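Local coordinates for TipC2 (Streptococcus intermedius B196, PDB 6DHX), which probably acts as an immunity protein that protects the bacterium against an antibacterial toxin exported by a type VII secretion system, at residues P18-D23 / G184-K189; T71-K76 / F94-G99; K86-L91 / T111-T116; N101-I106 / K122-K127. All coordinates share one frame; numbering follows the deposited sequence.

How the contacts relate
From the N terminus, segment 18-23 enters helix 21-32 and waits until segment 184-189 for its partner, so contact 1 encloses the other three. Contact 2 opens at 71-76 on strand 74-82 and closes at 94-99. Before it closes, contact 3 has opened at 86-91; it closes at 111-116 and crosses both contact 2 and contact 4, which opens at 101-106 and closes at 122-127. Contacts 2 and 4 follow in series, their centres 9 Å apart, joined through E95 to R103 and R105. Contacts 1 and 3 touch each other, D23 bridging to R112 and R115, on the opposite side of the chain's centre from contact 2. All four reach one mixed sheet.

Contact 1 of 4, residues P18-D23 / G184-K189; sequences PKNIFD and GQVTVK
N20 carries this contact. N20 CB lies 3.6 Å from Q185 O. The first torsion (chi1 58°) sets CG in the crowded position between the backbone N and the carbonyl carbon, which folds the amide over the start of the helix. N20 OD1 accepts D23 N at 2.8 Å, and F22 N more weakly, the signature of an N-cap on helix 21-32. N20 ND2 instead crosses to the other segment and donates to Q185 O at 2.9 Å, the acceptor close to the amide plane but the donor above the carbonyl plane; ND2 also bonds Y110 OH. One amide thus caps a helix and ties its start to Q185, 165 residues further along the chain.

The backbone bond Q185 N to K19 O, 2.9 Å and nearly straight at 165°, is one bond of the single bridge between N20 and G184; bonding of I21 with Y183 flanks it. G184 CA comes within 4.2 Å of N20 CA; a CB on G184 would fall against K19 O and N20 CA, so the missing side chain allows this approach. K19 N donates to D23 OD2 at 2.9 Å, tying the residue ahead of N20 into the first turn. V186 turns its CB toward N20 ND2, 3.7 Å away, and V186 CG2 lies 4.4 Å from F22 CD2.

F22 and V186 both rest on L117 of strand 116-127, while I21 packs on L167 and W170 of helix 151-173. The junction seats the start of helix 21-32 between that long helix and the lead-in to strand 187-190.

Contact 2 of 4, residues T71-K76 / F94-G99; sequences TGNYTK and FEKEIG
The Y74 ring is bounded on one face by K96, whose CD sits 4.0 Å from the ring centroid and 25° off the normal, a CH-pi contact displaced toward the rim. T71 O lies in the ring plane at its edge, and F94 CD2 approaches near that plane too, 3.9 Å from Y74 CE1. Having crossed the face, the K96 chain bends at chi3 (98°), which brings NZ back to E97 O at 2.8 Å rather than on past the ring.

The backbones run antiparallel. A type II' turn from T71 to Y74, with positive phi at G72, leads into the strand, and E97 N donates to N73 O. Y74 and K96 then form a non-hydrogen-bonded pair. Next, T75 N donates to E95 O at 2.9 Å, while E95 N donates to K76 O at 3.0 Å. T75 and K76 thus both serve E95, shifting the register by one: a beta bulge. Beside it, T75 OG1 and E95 OE1 share a water, which donates to the carboxylate at 2.9 Å.

Y74 OH reaches H157, and Y74 and F94 both lean on I161, so helix 151-173 covers this face of the hairpin formed by strands 74-82 and 89-99. On the other face, the E95 carboxylate bridges to R105 of strand 102-111, the next in the sheet.

Contact 3 of 4, residues K86-L91 / T111-T116; sequences KNNNIL and TRQDRT. With SO4 (sulfate ion), chain D.
The G1-bulge turn joining strands 102-111 and 116-127 meets the start of strand 89-99 here, and a sulfate occupies the site. The sulfate, probably from the crystallisation liquor, is held from both segments. Its O1 takes two bonds: N88 ND2 at 2.7 Å and R112 NE at 2.9 Å. R112 NH2 donates to O4 at 2.8 Å, almost straight at 175°, with the oxygen in the guanidinium plane at its edge. Bends at chi2 and chi3 fold the R112 chain so that NE and NH2 face the anion together, leaving NH1 to D23 and Q27 of helix 21-32.

The N88 amide uses both ends. It projects from the crowded position between backbone N and carbonyl carbon; ND2 serves the sulfate and Y26 OH, while N88 OD1 accepts Q113 NE2 at 2.9 Å on a lone pair. The two amide planes are only 24° apart, so that bond lies nearly flat. In the backbone, R112 N donates to N88 O at 3.0 Å, in the carbonyl plane. Q113 N donates to a water that also lies in bonding range of N88 O and N87 OD1. N89 and T111 form an antiparallel non-hydrogen-bonded pair, and T111 CG2 meets N87 OD1 at 3.3 Å.

Within the turn, T111 OG1 donates to D114 OD1 at 2.6 Å, on the carboxylate's syn lone pair. T111 N donates to T116 O, and R115, with both phi and psi positive (42° for phi), stands with T116 opposite T111. That is the geometry of a G1 beta bulge closing a beta hairpin.

Contact 4 of 4, residues N101-I106 / K122-K127; sequences NVRVRI and KIALEK
R103 NH2 is gripped by two carboxylate oxygens, E95 OE1 of strand 89-99, next to its own, and D131 OD2 of strand 130-134, on the far side of strand 116-127. This contact is the beta hairpin of strands 102-111 and 116-127, with R103 and A124 on one face. The R103 CG is anti to the carbonyl carbon (chi1 -51°) and the chain bends at chi3 (-54°), which swings the guanidinium over A124 CB. R103 NH1 donates to E126 OE2 at 2.9 Å in a salt bridge that lies in the guanidinium plane and meets that oxygen's anti lone pair. A124 CB lies 3.6 Å off the R103 guanidinium plane, so the cation is flanked by a methyl over one face, with acids at its nitrogens. With three acids around it, R103 would be expected to keep its charge.

R103 and A124 form a hydrogen-bonded pair, as do R105 and K122, and E126 N donates to N101 O at 2.8 Å. Between these, V102 faces L125 and V104 faces I123 as non-hydrogen-bonded pairs, on the side covered by Y143 and L144 of helix 137-146. V102 and L125 lie side by side, and V102 CG2 touches L125 CD2 at 3.7 Å.

Contact 1 of 4, residues P18-D23 / G184-K189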
# COMPACT_ATOMS: atom_id res chain seq x y z
N PRO A 18 -13.24 -14.28 -1.67
CA PRO A 18 -12.77 -12.98 -2.17
C PRO A 18 -13.45 -12.59 -3.47
O PRO A 18 -13.70 -13.42 -4.34
CB PRO A 18 -11.27 -13.20 -2.40
CG PRO A 18 -10.94 -14.40 -1.46
CD PRO A 18 -12.14 -15.25 -1.50
N LYS A 19 -13.77 -11.30 -3.57
CA LYS A 19 -14.40 -10.75 -4.78
C LYS A 19 -13.41 -9.99 -5.66
O LYS A 19 -13.73 -9.67 -6.82
CB LYS A 19 -15.60 -9.84 -4.41
CG LYS A 19 -16.83 -10.57 -3.83
CD LYS A 19 -18.11 -9.72 -3.99
CE LYS A 19 -19.32 -10.33 -3.27
NZ LYS A 19 -20.63 -9.68 -3.74
N ASN A 20 -12.22 -9.75 -5.14
CA ASN A 20 -11.16 -9.06 -5.86
C ASN A 20 -9.82 -9.41 -5.21
O ASN A 20 -9.75 -10.06 -4.16
CB ASN A 20 -11.39 -7.53 -5.83
CG ASN A 20 -11.48 -7.02 -4.43
OD1 ASN A 20 -10.49 -7.11 -3.69
ND2 ASN A 20 -12.66 -6.53 -4.03
N ILE A 21 -8.73 -8.92 -5.83
CA ILE A 21 -7.41 -9.31 -5.40
C ILE A 21 -7.08 -8.78 -4.01
O ILE A 21 -6.30 -9.41 -3.28
CB ILE A 21 -6.35 -8.86 -6.43
CG1 ILE A 21 -5.01 -9.51 -6.13
CG2 ILE A 21 -6.25 -7.28 -6.47
CD1 ILE A 21 -4.03 -9.45 -7.34
N PHE A 22 -7.68 -7.65 -3.61
CA PHE A 22 -7.40 -7.11 -2.29
C PHE A 22 -8.10 -7.94 -1.21
O PHE A 22 -7.52 -8.16 -0.15
CB PHE A 22 -7.84 -5.63 -2.21
CG PHE A 22 -7.20 -4.81 -3.32
CD1 PHE A 22 -5.83 -4.52 -3.26
CD2 PHE A 22 -7.91 -4.48 -4.45
CE1 PHE A 22 -5.18 -3.88 -4.33
CE2 PHE A 22 -7.27 -3.82 -5.54
CZ PHE A 22 -5.90 -3.53 -5.46
N ASP A 23 -9.34 -8.37 -1.46
CA ASP A 23 -9.97 -9.35 -0.56
C ASP A 23 -9.08 -10.59 -0.42
O ASP A 23 -9.00 -11.20 0.65
CB ASP A 23 -11.31 -9.85 -1.10
CG ASP A 23 -12.45 -8.85 -0.97
OD1 ASP A 23 -12.44 -7.93 -0.12
OD2 ASP A 23 -13.43 -9.03 -1.75
N GLY A 184 -10.71 -7.71 -10.31
CA GLY A 184 -11.99 -8.25 -9.87
C GLY A 184 -12.99 -7.16 -9.56
O GLY A 184 -12.92 -6.06 -10.12
N GLN A 185 -13.93 -7.45 -8.66
CA GLN A 185 -15.06 -6.58 -8.37
C GLN A 185 -14.64 -5.64 -7.26
O GLN A 185 -14.62 -6.03 -6.08
CB GLN A 185 -16.28 -7.40 -7.96
CG GLN A 185 -17.05 -7.96 -9.14
CD GLN A 185 -18.36 -8.64 -8.71
OE1 GLN A 185 -18.41 -9.35 -7.71
NE2 GLN A 185 -19.44 -8.42 -9.47
N VAL A 186 -14.28 -4.41 -7.61
CA VAL A 186 -13.76 -3.45 -6.62
C VAL A 186 -14.02 -2.06 -7.17
O VAL A 186 -13.82 -1.80 -8.36
CB VAL A 186 -12.26 -3.66 -6.32
CG1 VAL A 186 -11.43 -3.66 -7.61
CG2 VAL A 186 -11.72 -2.54 -5.40
N THR A 187 -14.47 -1.16 -6.30
CA THR A 187 -14.67 0.23 -6.70
C THR A 187 -13.35 0.96 -6.52
O THR A 187 -12.74 0.88 -5.45
CB THR A 187 -15.78 0.88 -5.87
OG1 THR A 187 -17.06 0.26 -6.16
CG2 THR A 187 -15.86 2.40 -6.22
N VAL A 188 -12.86 1.63 -7.57
CA VAL A 188 -11.54 2.27 -7.48
C VAL A 188 -11.73 3.78 -7.55
O VAL A 188 -12.39 4.29 -8.48
CB VAL A 188 -10.57 1.78 -8.58
CG1 VAL A 188 -9.24 2.57 -8.51
CG2 VAL A 188 -10.26 0.32 -8.39
N LYS A 189 -11.23 4.48 -6.54
CA LYS A 189 -11.35 5.94 -6.47
C LYS A 189 -9.95 6.53 -6.42
O LYS A 189 -9.14 6.13 -5.58
CB LYS A 189 -12.14 6.37 -5.25
CG LYS A 189 -13.57 5.85 -5.27
CD LYS A 189 -14.39 6.38 -4.10
CE LYS A 189 -15.80 5.79 -4.13
NZ LYS A 189 -16.59 6.18 -2.92

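Contact 2 of 4, residues T71-K76 / F94-G99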
# COMPACT_ATOMS: atom_id res chain seq x y z
N THR A 71 14.10 -0.18 -5.70
CA THR A 71 14.71 0.28 -6.94
C THR A 71 14.85 1.80 -6.93
O THR A 71 14.02 2.51 -6.35
CB THR A 71 13.84 -0.16 -8.15
OG1 THR A 71 13.78 0.89 -9.12
CG2 THR A 71 12.40 -0.50 -7.70
N GLY A 72 15.92 2.29 -7.56
CA GLY A 72 16.05 3.71 -7.88
C GLY A 72 15.79 4.65 -6.72
O GLY A 72 16.46 4.56 -5.69
N ASN A 73 14.82 5.55 -6.86
CA ASN A 73 14.56 6.54 -5.82
C ASN A 73 13.52 6.09 -4.80
O ASN A 73 13.12 6.90 -3.95
CB ASN A 73 14.13 7.88 -6.44
CG ASN A 73 15.27 8.62 -7.11
OD1 ASN A 73 15.16 9.03 -8.27
ND2 ASN A 73 16.37 8.79 -6.39
N TYR A 74 13.06 4.84 -4.86
CA TYR A 74 12.01 4.41 -3.94
C TYR A 74 12.61 4.09 -2.58
O TYR A 74 13.56 3.30 -2.48
CB TYR A 74 11.24 3.21 -4.50
CG TYR A 74 10.48 3.57 -5.76
CD1 TYR A 74 9.20 4.13 -5.70
CD2 TYR A 74 11.05 3.39 -7.02
CE1 TYR A 74 8.50 4.48 -6.86
CE2 TYR A 74 10.37 3.73 -8.18
CZ TYR A 74 9.09 4.28 -8.09
OH TYR A 74 8.41 4.64 -9.25
N THR A 75 12.05 4.69 -1.54
CA THR A 75 12.62 4.64 -0.20
C THR A 75 11.87 3.67 0.71
O THR A 75 12.42 3.29 1.76
CB THR A 75 12.63 6.04 0.43
OG1 THR A 75 11.30 6.56 0.46
CG2 THR A 75 13.49 6.97 -0.39
N LYS A 76 10.63 3.32 0.37
CA LYS A 76 9.81 2.48 1.23
C LYS A 76 8.67 1.90 0.42
O LYS A 76 8.05 2.59 -0.38
CB LYS A 76 9.24 3.29 2.41
CG LYS A 76 8.51 2.44 3.43
CD LYS A 76 8.25 3.26 4.71
CE LYS A 76 7.69 2.37 5.79
NZ LYS A 76 7.44 3.13 7.08
N PHE A 94 3.75 3.46 -0.79
CA PHE A 94 5.15 3.53 -1.12
C PHE A 94 5.55 4.98 -1.21
O PHE A 94 4.70 5.88 -1.31
CB PHE A 94 5.47 2.80 -2.43
CG PHE A 94 4.75 3.35 -3.67
CD1 PHE A 94 3.48 2.88 -4.02
CD2 PHE A 94 5.37 4.28 -4.49
CE1 PHE A 94 2.83 3.34 -5.17
CE2 PHE A 94 4.72 4.76 -5.63
CZ PHE A 94 3.46 4.27 -6.00
N GLU A 95 6.85 5.20 -1.11
CA GLU A 95 7.43 6.54 -1.03
C GLU A 95 8.64 6.62 -1.94
O GLU A 95 9.39 5.65 -2.10
CB GLU A 95 7.83 6.92 0.42
CG GLU A 95 6.72 6.77 1.48
CD GLU A 95 7.10 7.37 2.84
OE1 GLU A 95 8.28 7.74 3.04
OE2 GLU A 95 6.22 7.46 3.73
N LYS A 96 8.82 7.79 -2.54
CA LYS A 96 9.87 8.06 -3.52
C LYS A 96 10.40 9.46 -3.29
O LYS A 96 9.62 10.40 -3.04
CB LYS A 96 9.33 7.93 -4.95
CG LYS A 96 10.41 7.91 -6.04
CD LYS A 96 9.78 7.96 -7.42
CE LYS A 96 9.77 9.38 -7.97
NZ LYS A 96 11.15 9.95 -8.06
N GLU A 97 11.71 9.61 -3.36
CA GLU A 97 12.24 10.96 -3.26
C GLU A 97 11.90 11.72 -4.55
O GLU A 97 12.01 11.17 -5.65
CB GLU A 97 13.75 10.92 -3.01
CG GLU A 97 14.30 12.28 -2.62
CD GLU A 97 15.82 12.37 -2.77
OE1 GLU A 97 16.41 11.50 -3.46
OE2 GLU A 97 16.41 13.32 -2.21
N ILE A 98 11.43 12.96 -4.42
CA ILE A 98 11.12 13.79 -5.60
C ILE A 98 11.94 15.05 -5.66
O ILE A 98 12.01 15.67 -6.74
CB ILE A 98 9.62 14.12 -5.68
CG1 ILE A 98 9.19 15.03 -4.53
CG2 ILE A 98 8.81 12.83 -5.70
CD1 ILE A 98 7.79 15.56 -4.70
N GLY A 99 12.59 15.44 -4.58
CA GLY A 99 13.48 16.57 -4.59
C GLY A 99 14.28 16.53 -3.31
O GLY A 99 14.11 15.63 -2.49
O HOH W 1 10.77 6.28 3.27

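Contact 3 of 4, residues K86-L91 / T111-T116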
# COMPACT_ATOMS: atom_id res chain seq x y z
N LYS A 86 -13.35 -0.70 12.90
CA LYS A 86 -14.62 -0.69 12.16
C LYS A 86 -14.37 -0.48 10.67
O LYS A 86 -15.08 -1.06 9.84
CB LYS A 86 -15.54 0.39 12.69
CG LYS A 86 -16.13 0.06 14.05
CD LYS A 86 -17.01 1.23 14.53
CE LYS A 86 -17.58 0.94 15.91
NZ LYS A 86 -18.33 2.11 16.43
N ASN A 87 -13.38 0.33 10.33
CA ASN A 87 -13.03 0.55 8.92
C ASN A 87 -11.84 -0.34 8.53
O ASN A 87 -10.72 0.10 8.17
CB ASN A 87 -12.72 2.04 8.69
CG ASN A 87 -12.79 2.42 7.21
OD1 ASN A 87 -13.43 1.73 6.42
ND2 ASN A 87 -12.08 3.47 6.84
N ASN A 88 -12.07 -1.64 8.60
CA ASN A 88 -10.95 -2.54 8.47
C ASN A 88 -10.50 -2.59 7.01
O ASN A 88 -11.26 -2.30 6.10
CB ASN A 88 -11.32 -3.92 9.00
CG ASN A 88 -12.53 -4.54 8.26
OD1 ASN A 88 -13.53 -3.88 7.98
ND2 ASN A 88 -12.43 -5.85 7.97
N ASN A 89 -9.21 -2.87 6.79
CA ASN A 89 -8.64 -2.51 5.49
C ASN A 89 -7.25 -3.13 5.33
O ASN A 89 -6.65 -3.60 6.30
CB ASN A 89 -8.54 -0.96 5.33
CG ASN A 89 -7.52 -0.31 6.28
OD1 ASN A 89 -6.32 -0.27 5.98
ND2 ASN A 89 -7.99 0.22 7.45
N ILE A 90 -6.77 -3.14 4.09
CA ILE A 90 -5.34 -3.29 3.79
C ILE A 90 -4.88 -1.96 3.23
O ILE A 90 -5.61 -1.32 2.45
CB ILE A 90 -5.06 -4.36 2.73
CG1 ILE A 90 -5.79 -5.63 2.97
CG2 ILE A 90 -3.59 -4.52 2.48
CD1 ILE A 90 -6.53 -5.90 1.68
N LEU A 91 -3.68 -1.55 3.60
CA LEU A 91 -3.10 -0.31 3.07
C LEU A 91 -1.79 -0.68 2.41
O LEU A 91 -0.89 -1.22 3.09
CB LEU A 91 -2.86 0.69 4.20
CG LEU A 91 -1.94 1.84 3.75
CD1 LEU A 91 -2.72 2.78 2.77
CD2 LEU A 91 -1.49 2.59 4.97
N THR A 111 -10.75 -0.67 1.59
CA THR A 111 -11.64 -0.77 2.74
C THR A 111 -12.58 -1.95 2.49
O THR A 111 -13.20 -2.05 1.43
CB THR A 111 -12.42 0.53 2.98
OG1 THR A 111 -12.78 1.18 1.73
CG2 THR A 111 -11.49 1.50 3.76
N ARG A 112 -12.59 -2.89 3.44
CA ARG A 112 -13.33 -4.14 3.29
C ARG A 112 -14.83 -3.91 3.21
O ARG A 112 -15.53 -4.60 2.45
CB ARG A 112 -13.03 -5.07 4.48
CG ARG A 112 -11.62 -5.69 4.33
CD ARG A 112 -11.71 -6.97 3.49
NE ARG A 112 -12.40 -8.06 4.18
CZ ARG A 112 -12.63 -9.25 3.64
NH1 ARG A 112 -12.26 -9.47 2.37
NH2 ARG A 112 -13.23 -10.23 4.40
N GLN A 113 -15.35 -3.00 4.01
CA GLN A 113 -16.80 -2.94 4.17
C GLN A 113 -17.53 -2.38 2.94
O GLN A 113 -18.73 -2.63 2.81
CB GLN A 113 -17.22 -2.15 5.41
CG GLN A 113 -16.70 -2.81 6.75
CD GLN A 113 -16.97 -4.32 6.79
OE1 GLN A 113 -18.09 -4.75 6.64
NE2 GLN A 113 -15.92 -5.11 6.92
N ASP A 114 -16.84 -1.66 2.04
CA ASP A 114 -17.47 -1.12 0.85
C ASP A 114 -16.69 -1.54 -0.39
O ASP A 114 -16.92 -0.98 -1.49
CB ASP A 114 -17.59 0.41 0.95
CG ASP A 114 -16.24 1.09 1.13
OD1 ASP A 114 -15.20 0.40 1.11
OD2 ASP A 114 -16.24 2.33 1.30
N ARG A 115 -15.79 -2.54 -0.25
CA ARG A 115 -14.98 -3.07 -1.34
C ARG A 115 -14.43 -1.96 -2.22
O ARG A 115 -14.64 -1.94 -3.44
CB ARG A 115 -15.78 -4.10 -2.16
CG ARG A 115 -16.08 -5.38 -1.32
CD ARG A 115 -16.64 -6.57 -2.16
NE ARG A 115 -17.38 -7.59 -1.31
CZ ARG A 115 -16.80 -8.55 -0.57
NH1 ARG A 115 -17.56 -9.39 0.12
NH2 ARG A 115 -15.48 -8.68 -0.48
N THR A 116 -13.78 -0.98 -1.60
CA THR A 116 -13.34 0.21 -2.33
C THR A 116 -11.85 0.38 -2.15
O THR A 116 -11.35 0.28 -1.02
CB THR A 116 -14.10 1.45 -1.82
OG1 THR A 116 -15.50 1.34 -2.14
CG2 THR A 116 -13.55 2.73 -2.52
S SO4 D . -14.71 -8.63 7.25
O1 SO4 D . -14.01 -7.57 6.55
O2 SO4 D . -16.01 -8.86 6.67
O3 SO4 D . -14.80 -8.26 8.65
O4 SO4 D . -13.99 -9.84 7.06
O HOH W 2 -13.87 -1.21 5.84

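Contact 4 of 4, residues N101-I106 / K122-K127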
# COMPACT_ATOMS: atom_id res chain seq x y z
N ASN A 101 15.16 16.64 0.24
CA ASN A 101 14.39 16.60 1.50
C ASN A 101 12.88 16.51 1.28
O ASN A 101 12.10 16.89 2.15
CB ASN A 101 14.73 17.81 2.38
CG ASN A 101 16.21 17.92 2.65
OD1 ASN A 101 16.80 17.06 3.30
ND2 ASN A 101 16.82 19.00 2.16
N VAL A 102 12.43 15.99 0.14
CA VAL A 102 10.99 15.90 -0.11
C VAL A 102 10.69 14.55 -0.75
O VAL A 102 11.36 14.17 -1.71
CB VAL A 102 10.48 17.04 -1.02
CG1 VAL A 102 8.97 16.88 -1.26
CG2 VAL A 102 10.79 18.44 -0.41
N ARG A 103 9.70 13.83 -0.21
CA ARG A 103 9.27 12.55 -0.76
C ARG A 103 7.78 12.61 -1.06
O ARG A 103 7.02 13.28 -0.34
CB ARG A 103 9.54 11.35 0.19
CG ARG A 103 11.01 11.30 0.73
CD ARG A 103 11.27 9.94 1.42
NE ARG A 103 10.30 9.61 2.47
CZ ARG A 103 10.37 10.08 3.72
NH1 ARG A 103 11.34 10.91 4.06
NH2 ARG A 103 9.46 9.72 4.62
N VAL A 104 7.37 11.94 -2.11
CA VAL A 104 5.96 11.70 -2.35
C VAL A 104 5.59 10.34 -1.76
O VAL A 104 6.39 9.41 -1.73
CB VAL A 104 5.65 11.77 -3.86
CG1 VAL A 104 6.27 10.55 -4.59
CG2 VAL A 104 4.18 11.85 -4.11
N ARG A 105 4.39 10.26 -1.22
CA ARG A 105 3.88 9.01 -0.66
C ARG A 105 2.60 8.70 -1.40
O ARG A 105 1.68 9.51 -1.39
CB ARG A 105 3.59 9.15 0.82
CG ARG A 105 4.57 9.97 1.60
CD ARG A 105 3.99 10.24 3.00
NE ARG A 105 4.23 9.14 3.96
CZ ARG A 105 3.50 8.03 4.09
NH1 ARG A 105 3.84 7.14 5.02
NH2 ARG A 105 2.48 7.78 3.29
N ILE A 106 2.53 7.54 -2.03
CA ILE A 106 1.30 7.16 -2.70
C ILE A 106 0.66 6.07 -1.85
O ILE A 106 1.30 5.05 -1.54
CB ILE A 106 1.56 6.76 -4.16
CG1 ILE A 106 2.01 8.02 -4.92
CG2 ILE A 106 0.31 6.25 -4.83
CD1 ILE A 106 2.49 7.76 -6.36
N LYS A 122 0.34 11.96 -0.71
CA LYS A 122 0.80 12.76 0.40
C LYS A 122 2.25 13.16 0.15
O LYS A 122 2.93 12.64 -0.75
CB LYS A 122 0.69 11.97 1.73
CG LYS A 122 -0.73 11.51 2.09
CD LYS A 122 -0.67 10.66 3.38
CE LYS A 122 -2.01 9.96 3.72
NZ LYS A 122 -3.04 10.26 2.73
N ILE A 123 2.74 14.09 0.97
CA ILE A 123 4.11 14.57 0.90
C ILE A 123 4.77 14.35 2.25
O ILE A 123 4.13 14.48 3.30
CB ILE A 123 4.14 16.07 0.50
CG1 ILE A 123 3.62 16.24 -0.94
CG2 ILE A 123 5.49 16.64 0.69
CD1 ILE A 123 4.61 15.71 -2.02
N ALA A 124 6.05 13.99 2.24
CA ALA A 124 6.89 14.00 3.43
C ALA A 124 8.02 14.99 3.25
O ALA A 124 8.72 14.96 2.23
CB ALA A 124 7.46 12.60 3.72
N LEU A 125 8.20 15.89 4.23
CA LEU A 125 9.32 16.82 4.27
C LEU A 125 10.33 16.33 5.28
O LEU A 125 9.99 16.08 6.43
CB LEU A 125 8.86 18.22 4.67
CG LEU A 125 7.82 18.88 3.79
CD1 LEU A 125 7.62 20.33 4.25
CD2 LEU A 125 8.28 18.81 2.34
N GLU A 126 11.58 16.19 4.85
CA GLU A 126 12.62 15.69 5.74
C GLU A 126 13.34 16.87 6.36
O GLU A 126 13.99 17.65 5.65
CB GLU A 126 13.61 14.82 4.99
CG GLU A 126 12.98 13.67 4.27
CD GLU A 126 13.95 13.04 3.29
OE1 GLU A 126 15.07 13.58 3.17
OE2 GLU A 126 13.59 12.03 2.66
N LYS A 127 13.21 17.02 7.67
CA LYS A 127 13.88 18.08 8.41
C LYS A 127 14.90 17.44 9.35
O LYS A 127 14.72 17.43 10.58
CB LYS A 127 12.85 18.94 9.15